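FAD-dependent pyridine nucleotide-disulphide oxidoreductase (Desulfovibrio vulgaris, PDB 3IWA) probably transfers electrons between a nicotinamide nucleotide, bound FAD and a further acceptor as a pyridine nucleotide-disulphide oxidoreductase. Local coordinates at residues A[21-24]-A[30-33]; A[261-264]-A[269-272]; A[352-357]-A[362-367]. All coordinates share one frame; numbering follows the deposited sequence. Where two conformers were deposited one is given.

Overall arrangement
Three short closures follow one another along the chain, none enclosing or crossing another. Contact 1 comes first, where strand 30-34 of the N-terminal parallel sheet returns against the end of helix 14-25, its centre about 26 Å from the centre of the chain. Much later, contact 2 brings the loop after helix 261-266 back onto that helix; its centre lies about 25 Å from that of contact 1. Contact 3 belongs to the dimerisation domain, where the chain leaves strand 348-353, runs through helix 356-361 and returns as strand 366-372. Contacts 1 and 3 lie on opposite sides of the chain's centre, their own centres about 41 Å apart.

Contact 1: residues A[21-24]-A[30-33]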
# COMPACT_ATOMS: atom_id res chain seq x y z
N ARG A 21 15.52 17.25 -14.95
CA ARG A 21 14.37 16.80 -15.74
C ARG A 21 14.16 17.75 -16.94
O ARG A 21 13.85 17.31 -18.06
CB ARG A 21 13.12 16.78 -14.86
CG ARG A 21 11.82 16.62 -15.59
CD ARG A 21 11.68 15.27 -16.28
NE ARG A 21 10.34 15.13 -16.86
CZ ARG A 21 9.97 14.13 -17.65
NH1 ARG A 21 10.81 13.15 -17.92
NH2 ARG A 21 8.75 14.08 -18.14
N PHE A 22 14.29 19.05 -16.68
CA PHE A 22 14.17 20.04 -17.74
C PHE A 22 15.11 19.74 -18.91
O PHE A 22 14.68 19.67 -20.07
CB PHE A 22 14.51 21.42 -17.21
CG PHE A 22 14.51 22.47 -18.27
CD1 PHE A 22 13.45 22.61 -19.11
CD2 PHE A 22 15.59 23.35 -18.40
CE1 PHE A 22 13.43 23.61 -20.10
CE2 PHE A 22 15.57 24.33 -19.35
CZ PHE A 22 14.48 24.47 -20.20
N LYS A 23 16.38 19.56 -18.55
CA LYS A 23 17.46 19.31 -19.49
C LYS A 23 17.27 18.00 -20.26
O LYS A 23 17.49 17.98 -21.46
CB LYS A 23 18.82 19.33 -18.77
CG LYS A 23 19.30 20.75 -18.34
CD LYS A 23 19.67 21.69 -19.52
CE LYS A 23 20.94 21.26 -20.31
NZ LYS A 23 21.00 21.87 -21.69
N ARG A 24 16.79 16.94 -19.61
CA ARG A 24 16.58 15.69 -20.34
C ARG A 24 15.60 15.96 -21.49
O ARG A 24 15.83 15.50 -22.60
CB ARG A 24 16.12 14.54 -19.42
N HIS A 30 19.33 26.49 -21.66
CA HIS A 30 20.37 26.81 -20.69
C HIS A 30 19.72 26.97 -19.32
O HIS A 30 18.60 27.47 -19.20
CB HIS A 30 21.10 28.10 -21.08
CG HIS A 30 22.19 28.50 -20.13
ND1 HIS A 30 23.48 28.01 -20.21
CD2 HIS A 30 22.19 29.36 -19.08
CE1 HIS A 30 24.22 28.55 -19.26
NE2 HIS A 30 23.46 29.37 -18.55
N VAL A 31 20.44 26.54 -18.29
CA VAL A 31 19.98 26.66 -16.93
C VAL A 31 21.10 27.24 -16.09
O VAL A 31 22.26 26.82 -16.21
CB VAL A 31 19.58 25.32 -16.31
CG1 VAL A 31 19.29 25.48 -14.80
CG2 VAL A 31 18.41 24.73 -17.04
N THR A 32 20.73 28.20 -15.24
CA THR A 32 21.63 28.71 -14.22
C THR A 32 20.97 28.44 -12.87
O THR A 32 19.81 28.77 -12.65
CB THR A 32 21.89 30.23 -14.43
OG1 THR A 32 22.37 30.47 -15.77
CG2 THR A 32 22.90 30.75 -13.42
N MET A 33 21.73 27.84 -11.97
CA MET A 33 21.29 27.51 -10.63
C MET A 33 22.09 28.35 -9.65
O MET A 33 23.30 28.44 -9.77
CB MET A 33 21.56 26.05 -10.33
CG MET A 33 20.71 25.05 -11.08
SD MET A 33 20.60 23.46 -10.22
CE MET A 33 19.87 23.91 -8.69
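Phe22 and Val31 make an apolar helix-on-strand contact inside a beta-alpha-beta unit: strand 5-9, helix 14-25 and strand 30-34, the last two joined by a short turn. Strands 5-9 and 30-34 lie side by side and parallel in a five-stranded sheet. The unit has the Rossmann-type layout and opens the region that, as in relatives of this enzyme, probably binds FAD.

The contact is made by a methyl against a ring edge. Val31 CG2 sits in the plane of the Phe22 ring, 3.4 Å from Phe22 CD2, so the isopropyl group meets the edge and not a face. The ring reaches the strand because its CG stands anti to the backbone N (chi1 175°), and the two side chains run past each other in opposite directions. On the strand, Val31 holds CG1 anti to its own N (chi1 172°), which leaves CG2 as the methyl presented to the helix. Both residues are buried: Phe22 also touches Val6 on the neighbouring strand, and Val31 packs on Ala19 one turn earlier in the helix.

Lys23 borders this apolar patch. Its chain bends at both chi2 and chi3, and that double bend carries its ammonium group to the turn between helix and strand, where Lys23 NZ is hydrogen-bonded to the carbonyl oxygens of Pro27 and Ala29. The amine thereby ties the last turn of the helix to the residues leading into the strand. His30 directs its side chain away from the helix, and in one of its two conformers NE2 is hydrogen-bonded to Glu82 OE2 on the next strand. The aliphatic part of the lysine joins the packing, with Lys23 CD 4.1 Å from Val31 CG2.

Contact 2: residues A[261-264]-A[269-272]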
# COMPACT_ATOMS: atom_id res chain seq x y z
N GLN A 261 10.92 35.76 1.54
CA GLN A 261 11.10 37.22 1.41
C GLN A 261 11.25 37.68 -0.05
O GLN A 261 10.62 38.65 -0.46
CB GLN A 261 12.28 37.73 2.23
CG GLN A 261 12.35 39.29 2.29
CD GLN A 261 11.14 39.93 3.03
OE1 GLN A 261 10.72 39.45 4.08
NE2 GLN A 261 10.59 41.04 2.47
N LEU A 262 12.05 36.96 -0.82
CA LEU A 262 12.25 37.20 -2.24
C LEU A 262 10.97 37.09 -3.07
O LEU A 262 10.77 37.84 -4.00
CB LEU A 262 13.32 36.23 -2.74
CG LEU A 262 13.92 36.49 -4.13
CD1 LEU A 262 14.91 37.68 -4.15
CD2 LEU A 262 14.60 35.23 -4.65
N ALA A 263 10.10 36.16 -2.75
CA ALA A 263 8.81 36.07 -3.43
C ALA A 263 7.93 37.24 -3.03
O ALA A 263 7.22 37.81 -3.87
CB ALA A 263 8.09 34.76 -3.10
N ARG A 264 7.96 37.55 -1.74
CA ARG A 264 7.17 38.65 -1.20
C ARG A 264 7.53 39.98 -1.88
O ARG A 264 6.65 40.69 -2.37
CB ARG A 264 7.37 38.78 0.32
CG ARG A 264 6.42 39.79 0.96
CD ARG A 264 6.51 39.92 2.50
NE ARG A 264 6.25 38.67 3.21
CZ ARG A 264 5.04 38.17 3.49
NH1 ARG A 264 3.93 38.80 3.13
NH2 ARG A 264 4.94 37.01 4.16
N GLU A 269 1.83 36.08 -5.00
CA GLU A 269 0.76 35.73 -4.07
C GLU A 269 1.24 34.68 -3.07
O GLU A 269 1.79 33.63 -3.43
CB GLU A 269 -0.52 35.26 -4.83
CG GLU A 269 -1.39 36.40 -5.42
CD GLU A 269 -1.92 37.37 -4.35
OE1 GLU A 269 -2.44 36.89 -3.30
OE2 GLU A 269 -1.83 38.61 -4.56
N LEU A 270 1.09 35.04 -1.80
CA LEU A 270 1.56 34.28 -0.68
C LEU A 270 0.36 34.10 0.24
O LEU A 270 -0.54 34.92 0.22
CB LEU A 270 2.65 35.03 0.09
CG LEU A 270 3.95 35.41 -0.59
CD1 LEU A 270 4.97 35.88 0.47
CD2 LEU A 270 4.54 34.29 -1.46
N ASP A 271 0.35 33.01 1.00
CA ASP A 271 -0.69 32.78 2.01
C ASP A 271 -0.31 33.50 3.31
O ASP A 271 0.80 34.04 3.41
CB ASP A 271 -0.98 31.26 2.17
CG ASP A 271 -0.02 30.53 3.09
OD1 ASP A 271 0.96 31.10 3.61
OD2 ASP A 271 -0.27 29.32 3.29
N PRO A 272 -1.22 33.56 4.30
CA PRO A 272 -0.98 34.24 5.60
C PRO A 272 0.26 33.79 6.36
O PRO A 272 0.81 34.54 7.16
CB PRO A 272 -2.20 33.82 6.43
CG PRO A 272 -3.29 33.74 5.42
CD PRO A 272 -2.65 33.19 4.15
O HOH W 1 1.63 37.05 3.71
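Leu270 puts its two methyls on two successive residues of helix 261-266. CD2 meets the methyl of Ala263, with Leu270 CD2 and Ala263 CB 3.9 Å apart, while CD1 lies in the fold of Arg264. There it touches both ends of the arginine: Leu270 CD1 is 3.8 Å from Arg264 CB and, over the centre of one guanidinium face, 3.8 Å from Arg264 CZ. The arginine chain starts out extended and then turns at chi3 (-60°), which brings the flat group back over the methyl; the two side chains cross at about a right angle.

One step out, a water at the guanidinium edge, in its plane, accepts a hydrogen bond from Arg264 NH1 at 2.9 Å. The same water donates to Asp271 O over 3.1 Å and so bridges helix and loop. Within the loop Asp271 OD1 accepts a bond from Ala275 N, and Ile276 packs against both Ala263 and Leu270. This is plain packing, in the oxidoreductase region, of the loop leading to strand 276-277 against the helix before it.

The guanidinium therefore splits its roles: its face covers an apolar methyl while at its edge NH1 donates to a water, so the charge probably remains solvated at this exposed residue.

Contact 3: residues A[352-357]-A[362-367]; sequences AGLTVE and EGYDAV
The ring of Tyr364 meets Leu354 obliquely: the methyl Leu354 CD1 lies 4.1 Å from Tyr364 CE2. The two side chains cross at about a right angle. In Leu354 a chi2 of 174° sets CD1 anti to CA, making it the branch that extends to the ring. The leucine also packs on Ala359 of the intervening helix, and the ring on Leu400 of strand 399-406.

The two residues flank helix 356-361, which joins strand 348-353 to strand 366-372, the two strands standing in one antiparallel sheet of the dimerisation domain. Strands 399-406 and 386-393 lie between them in that sheet, so the helix is part of a connection from an inner strand to one that is outermost within this chain. Thr355 is the N-cap of the helix, its OG1 bonded to the backbone N of Gly358. At the other end Gly363, with positive phi, leaves the helix through a Schellman motif, and Asp365 then centres an inverse gamma turn, in which Ala366 N makes a weak bond to Tyr364 O, 2.9 Å.

At the start of the helix, Val356 comes alongside the returning strand. Its CG2 is the nearest branch, with Val356 CG2 4.4 Å from Ala366 O. The alpha carbons Val356 CA and Ala366 CA are 6.3 Å apart, the closest such pair between the two segments. Ala366 points its methyl toward 352-357 and touches Ala359 of the helix, the residue that also meets Leu354.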
# COMPACT_ATOMS: atom_id res chain seq x y z
N ALA A 352 -0.54 8.84 7.63
CA ALA A 352 -0.97 9.69 6.53
C ALA A 352 -2.25 10.34 6.94
O ALA A 352 -3.00 9.74 7.66
CB ALA A 352 -1.17 8.90 5.23
N GLY A 353 -2.49 11.55 6.47
CA GLY A 353 -3.72 12.23 6.76
C GLY A 353 -3.71 12.75 8.19
O GLY A 353 -2.65 12.97 8.80
N LEU A 354 -4.91 12.92 8.73
CA LEU A 354 -5.09 13.53 10.04
C LEU A 354 -5.03 12.54 11.18
O LEU A 354 -5.43 11.38 11.05
CB LEU A 354 -6.44 14.22 10.10
CG LEU A 354 -6.73 15.19 8.98
CD1 LEU A 354 -8.16 15.69 9.08
CD2 LEU A 354 -5.72 16.32 9.02
N THR A 355 -4.51 13.02 12.31
CA THR A 355 -4.63 12.30 13.55
C THR A 355 -6.00 12.67 14.11
O THR A 355 -6.60 13.60 13.66
CB THR A 355 -3.55 12.70 14.58
OG1 THR A 355 -3.79 14.04 15.03
CG2 THR A 355 -2.10 12.55 14.01
N VAL A 356 -6.48 11.94 15.11
CA VAL A 356 -7.76 12.25 15.73
C VAL A 356 -7.81 13.71 16.30
O VAL A 356 -8.75 14.46 16.03
CB VAL A 356 -8.13 11.19 16.83
CG1 VAL A 356 -7.02 11.01 17.91
CG2 VAL A 356 -9.48 11.54 17.49
N GLU A 357 -6.77 14.09 17.03
CA GLU A 357 -6.67 15.43 17.60
C GLU A 357 -6.64 16.47 16.48
O GLU A 357 -7.31 17.50 16.54
CB GLU A 357 -5.42 15.56 18.49
CG GLU A 357 -5.35 14.59 19.73
CD GLU A 357 -4.72 13.18 19.44
OE1 GLU A 357 -4.33 12.86 18.27
OE2 GLU A 357 -4.63 12.38 20.43
N GLU A 362 -9.72 20.48 13.38
CA GLU A 362 -10.38 20.97 12.15
C GLU A 362 -11.89 20.99 12.29
O GLU A 362 -12.58 21.40 11.35
CB GLU A 362 -10.06 20.07 10.96
CG GLU A 362 -8.60 20.05 10.53
CD GLU A 362 -8.15 21.32 9.80
OE1 GLU A 362 -9.01 22.19 9.49
OE2 GLU A 362 -6.94 21.42 9.51
N GLY A 363 -12.38 20.51 13.43
CA GLY A 363 -13.81 20.45 13.71
C GLY A 363 -14.58 19.30 13.08
O GLY A 363 -15.78 19.42 12.86
N TYR A 364 -13.91 18.19 12.76
CA TYR A 364 -14.63 16.96 12.39
C TYR A 364 -15.07 16.31 13.67
O TYR A 364 -14.32 16.29 14.65
CB TYR A 364 -13.75 15.94 11.60
CG TYR A 364 -13.40 16.37 10.21
CD1 TYR A 364 -14.28 16.20 9.16
CD2 TYR A 364 -12.18 16.99 9.96
CE1 TYR A 364 -13.96 16.63 7.88
CE2 TYR A 364 -11.85 17.43 8.71
CZ TYR A 364 -12.73 17.25 7.68
OH TYR A 364 -12.34 17.71 6.46
N ASP A 365 -16.27 15.75 13.64
CA ASP A 365 -16.71 14.83 14.67
C ASP A 365 -16.02 13.47 14.46
O ASP A 365 -16.61 12.52 13.99
CB ASP A 365 -18.25 14.73 14.59
CG ASP A 365 -18.86 13.78 15.64
OD1 ASP A 365 -18.16 13.31 16.56
OD2 ASP A 365 -20.08 13.51 15.50
N ALA A 366 -14.75 13.38 14.83
CA ALA A 366 -13.92 12.25 14.46
C ALA A 366 -13.77 11.27 15.57
O ALA A 366 -13.80 11.65 16.72
CB ALA A 366 -12.55 12.73 14.06
N VAL A 367 -13.55 10.01 15.22
CA VAL A 367 -13.26 9.00 16.21
C VAL A 367 -12.00 8.25 15.83
O VAL A 367 -11.74 7.98 14.67
CB VAL A 367 -14.48 8.04 16.41
CG1 VAL A 367 -15.36 8.00 15.19
CG2 VAL A 367 -14.04 6.67 16.74